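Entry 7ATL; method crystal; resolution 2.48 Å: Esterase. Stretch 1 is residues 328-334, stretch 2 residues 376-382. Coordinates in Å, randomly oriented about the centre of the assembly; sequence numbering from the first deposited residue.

Stretch 1 (328-334) AATPQHN
Stretch 2 376-382: IRDAVYG

The contact joins an irregular segment, 328-334, to a helix that begins earlier in the chain and runs through most of stretch 2. It buries 348 Å², both sides summed, and most of that area belongs to Y381 (88 Å²), R377 (78 Å²) and P331 (74 Å²). R377 and Y381 are four residues apart, about one helical turn, and both direct CA-to-CB toward stretch 1; P331 directs its CA-to-CB toward stretch 2. P331 and Y381 have the nearest CA atoms across the stretches, 6.5 Å apart.

Stretch 1 reaches this position by a sharp change of backbone. A329 leaves a preceding helix with phi/psi 55/55, in a Schellman motif. T330 is extended (-127/144), P331 turns (-75/-6, C-gamma endo), and Q332, H333 and N334 return to extended values, with psi between 141° and 154°. The turn is braced from within: T330, chi1 t, accepts a hydrogen bond at OG1 from Q332 N (3.1 Å, 158° at the hydrogen) and donates one from OG1 to Q332 OE1 (2.6 Å). Q332 adopts m, t, with chi3 -53°, which folds its amide oxygen back to that hydroxyl.

Y381, with chi1 m and chi2 94°, lies against the turn. Its CD1 is 3.6 Å from P331 CG, an apolar contact, while P331 O and Q332 N both lie over one face of the ring; P331 O is 3.6 Å from Y381 CE2. The ring therefore meets backbone as well as the proline side chain. Beyond it, Y381 OH comes within 3.6 Å of Q332 CA and 3.7 Å of Q332 CG, and the hydroxyl is hydrogen-bonded elsewhere in the structure. H333, m with chi2 83°, adds a looser contact, ND1 to Y381 CE2 at 4.2 Å, with that carbon near the plane of the imidazole.

R377 is t, t, p with chi4 at 180°. Its guanidinium carries T330 CA and P331 CD over one face, the latter 3.8 Å from R377 NE, and has Q332 OE1 near its plane at the edge. R377 NH1 is 3.3 Å from T330 OG1, a spacing that does not by itself settle whether they bond. The group is held by its own neighbour: D378, chi1 m, forms a salt bridge through OD1 to R377 NE (2.9 Å), with a weak hydrogen bond from R377 NH2 to D378 OD1 (3.1 Å). D378 OD1 also lies 3.9 Å from P331 CD. Across the stretches the contact is chiefly packing of P331 and the backbone of its turn against Y381 and R377.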

# COMPACT_ATOMS: atom_id res chain seq x y z
N ALA A 328 20.81 5.29 -4.08
CA ALA A 328 19.68 5.39 -3.12
C ALA A 328 20.17 5.43 -1.67
O ALA A 328 19.35 5.72 -0.75
CB ALA A 328 18.73 4.24 -3.30
N ALA A 329 21.45 5.10 -1.47
CA ALA A 329 22.17 5.23 -0.19
C ALA A 329 21.38 4.46 0.86
O ALA A 329 20.96 5.07 1.83
CB ALA A 329 22.32 6.69 0.17
N THR A 330 21.14 3.18 0.56
CA THR A 330 20.42 2.19 1.39
C THR A 330 21.32 0.97 1.54
O THR A 330 21.98 0.58 0.58
CB THR A 330 19.08 1.81 0.74
OG1 THR A 330 18.37 0.84 1.53
CG2 THR A 330 19.26 1.23 -0.65
N PRO A 331 21.32 0.29 2.72
CA PRO A 331 21.95 -1.02 2.86
C PRO A 331 21.11 -2.13 2.20
O PRO A 331 21.56 -3.25 2.17
CB PRO A 331 22.02 -1.22 4.38
CG PRO A 331 20.80 -0.49 4.89
CD PRO A 331 20.67 0.72 3.97
N GLN A 332 19.91 -1.81 1.71
CA GLN A 332 19.08 -2.79 0.95
C GLN A 332 19.82 -3.14 -0.34
O GLN A 332 20.60 -2.32 -0.81
CB GLN A 332 17.69 -2.24 0.62
CG GLN A 332 16.87 -1.86 1.83
CD GLN A 332 15.74 -0.91 1.52
OE1 GLN A 332 15.91 0.15 0.93
NE2 GLN A 332 14.56 -1.30 1.96
N HIS A 333 19.60 -4.33 -0.86
CA HIS A 333 20.30 -4.83 -2.07
C HIS A 333 19.38 -4.67 -3.29
O HIS A 333 18.14 -4.71 -3.13
CB HIS A 333 20.75 -6.28 -1.87
CG HIS A 333 21.76 -6.50 -0.79
ND1 HIS A 333 21.42 -6.62 0.54
CD2 HIS A 333 23.10 -6.71 -0.85
CE1 HIS A 333 22.51 -6.84 1.25
NE2 HIS A 333 23.55 -6.91 0.42
N ASN A 334 19.97 -4.56 -4.47
CA ASN A 334 19.22 -4.49 -5.74
C ASN A 334 18.24 -5.65 -5.79
O ASN A 334 18.60 -6.72 -5.31
CB ASN A 334 20.16 -4.45 -6.93
CG ASN A 334 21.02 -3.21 -6.93
OD1 ASN A 334 20.66 -2.14 -6.42
ND2 ASN A 334 22.19 -3.33 -7.50
N ILE A 376 14.53 2.11 11.17
CA ILE A 376 14.19 0.67 11.29
C ILE A 376 15.01 -0.09 10.25
O ILE A 376 15.70 -1.07 10.62
CB ILE A 376 12.69 0.41 11.15
CG1 ILE A 376 11.91 1.02 12.32
CG2 ILE A 376 12.43 -1.08 11.00
CD1 ILE A 376 12.01 0.23 13.61
N ARG A 377 14.95 0.37 8.99
CA ARG A 377 15.66 -0.23 7.85
C ARG A 377 17.12 -0.44 8.27
O ARG A 377 17.61 -1.59 8.24
CB ARG A 377 15.52 0.67 6.61
CG ARG A 377 16.39 0.23 5.44
CD ARG A 377 16.67 1.33 4.43
NE ARG A 377 17.45 2.43 4.98
CZ ARG A 377 17.82 3.52 4.31
NH1 ARG A 377 17.50 3.68 3.04
NH2 ARG A 377 18.53 4.44 4.94
N ASP A 378 17.76 0.65 8.69
CA ASP A 378 19.16 0.67 9.19
C ASP A 378 19.35 -0.34 10.34
O ASP A 378 20.35 -1.10 10.32
CB ASP A 378 19.55 2.11 9.52
CG ASP A 378 19.74 2.95 8.28
OD1 ASP A 378 19.41 2.46 7.17
OD2 ASP A 378 20.25 4.07 8.41
N ALA A 379 18.44 -0.40 11.31
CA ALA A 379 18.55 -1.35 12.44
C ALA A 379 18.54 -2.79 11.92
O ALA A 379 19.18 -3.63 12.55
CB ALA A 379 17.44 -1.13 13.45
N VAL A 380 17.82 -3.09 10.83
CA VAL A 380 17.74 -4.49 10.32
C VAL A 380 19.12 -4.90 9.78
O VAL A 380 19.56 -6.02 10.10
CB VAL A 380 16.63 -4.64 9.27
CG1 VAL A 380 16.64 -6.01 8.61
CG2 VAL A 380 15.26 -4.37 9.89
N TYR A 381 19.81 -4.02 9.06
CA TYR A 381 21.11 -4.33 8.40
C TYR A 381 22.32 -3.95 9.31
O TYR A 381 23.46 -4.16 8.85
CB TYR A 381 21.17 -3.62 7.04
CG TYR A 381 20.18 -4.07 5.99
CD1 TYR A 381 18.95 -3.45 5.81
CD2 TYR A 381 20.49 -5.09 5.11
CE1 TYR A 381 18.06 -3.85 4.83
CE2 TYR A 381 19.61 -5.50 4.12
CZ TYR A 381 18.39 -4.88 3.96
OH TYR A 381 17.54 -5.28 2.96
N GLY A 382 22.13 -3.40 10.52
CA GLY A 382 23.21 -3.16 11.51
C GLY A 382 24.40 -2.40 10.96
O GLY A 382 24.20 -1.39 10.29